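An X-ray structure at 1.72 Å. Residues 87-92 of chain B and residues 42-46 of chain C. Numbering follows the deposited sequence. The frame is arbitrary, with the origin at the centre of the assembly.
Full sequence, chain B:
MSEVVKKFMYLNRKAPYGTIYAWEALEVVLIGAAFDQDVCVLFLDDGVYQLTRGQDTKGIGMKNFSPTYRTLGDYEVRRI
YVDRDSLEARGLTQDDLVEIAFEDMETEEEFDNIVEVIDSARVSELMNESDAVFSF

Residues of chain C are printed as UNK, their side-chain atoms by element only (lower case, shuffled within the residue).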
# COMPACT_ATOMS: atom_id res chain seq x y z
N LEU B 87 21.86 4.97 4.13
CA LEU B 87 22.59 3.97 4.90
C LEU B 87 22.81 4.47 6.32
O LEU B 87 22.58 3.74 7.28
CB LEU B 87 23.95 3.67 4.25
CG LEU B 87 23.97 2.88 2.94
CD1 LEU B 87 25.42 2.72 2.48
CD2 LEU B 87 23.33 1.51 3.17
N GLU B 88 23.27 5.71 6.44
CA GLU B 88 23.54 6.30 7.75
C GLU B 88 22.29 6.38 8.62
O GLU B 88 22.32 6.06 9.81
CB GLU B 88 24.13 7.70 7.59
CG GLU B 88 24.39 8.43 8.91
CD GLU B 88 24.84 9.86 8.71
OE1 GLU B 88 24.09 10.65 8.10
OE2 GLU B 88 25.95 10.20 9.18
N ALA B 89 21.19 6.82 8.02
CA ALA B 89 19.94 6.95 8.76
C ALA B 89 19.50 5.60 9.32
O ALA B 89 18.76 5.53 10.30
CB ALA B 89 18.85 7.51 7.84
N ARG B 90 20.00 4.53 8.72
CA ARG B 90 19.63 3.19 9.15
C ARG B 90 20.76 2.48 9.91
O ARG B 90 20.69 1.28 10.18
CB ARG B 90 19.18 2.39 7.92
CG ARG B 90 17.94 3.02 7.31
CD ARG B 90 17.57 2.49 5.94
NE ARG B 90 16.30 3.06 5.49
CZ ARG B 90 16.13 4.35 5.17
NH1 ARG B 90 17.15 5.20 5.25
NH2 ARG B 90 14.94 4.79 4.80
N GLY B 91 21.79 3.25 10.26
CA GLY B 91 22.92 2.69 10.99
C GLY B 91 23.65 1.60 10.22
O GLY B 91 24.21 0.68 10.82
N LEU B 92 23.64 1.70 8.90
CA LEU B 92 24.30 0.71 8.07
C LEU B 92 25.54 1.28 7.41
O LEU B 92 25.67 2.50 7.26
CB LEU B 92 23.34 0.20 6.98
CG LEU B 92 22.03 -0.45 7.41
CD1 LEU B 92 21.23 -0.79 6.17
CD2 LEU B 92 22.30 -1.70 8.24
N UNK C 42 19.56 -1.46 16.39
CA UNK C 42 20.40 -0.48 17.04
C UNK C 42 21.09 0.38 15.99
O UNK C 42 21.39 -0.09 14.89
c UNK C 42 21.44 -1.18 17.91
N UNK C 43 21.32 1.64 16.32
CA UNK C 43 22.01 2.54 15.40
C UNK C 43 21.22 3.34 14.38
O UNK C 43 21.81 4.15 13.66
N UNK C 44 19.91 3.14 14.31
CA UNK C 44 19.11 3.89 13.33
C UNK C 44 18.73 5.26 13.87
O UNK C 44 18.98 5.58 15.03
o UNK C 44 16.83 3.41 14.01
c UNK C 44 18.03 1.67 12.83
c UNK C 44 17.80 3.17 12.98
N UNK C 45 18.13 6.07 13.01
CA UNK C 45 17.72 7.42 13.37
C UNK C 45 16.56 7.43 14.37
O UNK C 45 16.24 8.48 14.94
c UNK C 45 16.71 10.42 11.09
n UNK C 45 13.69 8.89 9.68
n UNK C 45 15.88 8.67 9.05
c UNK C 45 17.33 8.21 12.12
n UNK C 45 15.33 10.02 10.82
c UNK C 45 14.97 9.20 9.85
c UNK C 45 17.27 9.71 12.32
N UNK C 46 15.92 6.28 14.58
CA UNK C 46 14.81 6.22 15.52
C UNK C 46 15.14 5.47 16.81
O UNK C 46 14.26 5.27 17.64
c UNK C 46 13.14 6.33 13.64
c UNK C 46 13.81 4.11 14.58
c UNK C 46 13.55 5.57 14.89
O HOH W 1 21.58 6.75 12.67

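Position 42 of chain C carries a single side-chain carbon, attached to CA and with nothing beyond it. That lone CB points away from chain B, and the nearest atom of the stretch, O of G91(B), is 7.8 Å from it. One carbon and no more means alanine, A42(C). Its methyl group makes no contact here, so this interface places no visible demand on it beyond the course of its backbone.

Position 43 has no side-chain atoms at all, which identifies glycine, G43(C). The backbone explains the choice: at phi 89° and psi -4° a CB would be jammed against the carbonyl oxygen of A42(C). Chain B would not be the obstacle, since an ideal CB would lie 3.8 Å from CA of G91(B). What this residue offers its neighbour is its carbonyl, whose O lies 3.2 Å from CA of G91(B). An ideal CB on G91(B) would fall 2.5 Å from that same O of G43(C), a clash, and the positive phi of G91(B), 61°, favours glycine independently. Two glycines therefore meet here, each suited to its own backbone, and the one in chain B also leaves room for the carbonyl of the other.

At position 44 there are three side-chain atoms, two carbons and an oxygen. One carbon is bonded to CA and carries both the oxygen and the second carbon, and this terminal carbon of the branch lies 3.8 Å from O of R90(B). A branch at CB that ends in a hydroxyl and a methyl is threonine, T44(C). The hydroxyl OG1 of T44(C) works within its own chain, accepting a hydrogen bond of 3.1 Å from the backbone N of position 46. A short beta-branched residue thus lays a methyl against a carbonyl oxygen across the interface and makes a hydrogen bond that steadies its own loop.

Position 45 has a long, unbranched run of three carbons and a nitrogen, ending in a carbon that bears two more nitrogens. One of these end nitrogens lies 3.4 Å from CB of A89(B). This is a guanidinium group, and the residue is arginine, R45(C). The methyl of A89(B) lies at the edge of the guanidinium, near its plane, and the exposed setting suits the charge.

Position 46 shows three carbons, one of them bonded to CA and carrying the other two; none of them touches this part of chain B. The fork is that of valine, V46(C). It is buried, and an apolar side chain fits such a site. It occupies the N-cap position, right before a helix.

The contact rests chiefly on main chain. R45(C) N donates a 2.8 Å hydrogen bond to O of A89(B), and the same oxygen receives a CA-H...O contact from T44(C) CA at 3.5 Å. Nearby, a water donates to O of E88(B) at 3.0 Å and to O of G43(C) at 2.8 Å, joining two acceptors that could not bond to each other directly.

Chain C 42-46: AGTRV
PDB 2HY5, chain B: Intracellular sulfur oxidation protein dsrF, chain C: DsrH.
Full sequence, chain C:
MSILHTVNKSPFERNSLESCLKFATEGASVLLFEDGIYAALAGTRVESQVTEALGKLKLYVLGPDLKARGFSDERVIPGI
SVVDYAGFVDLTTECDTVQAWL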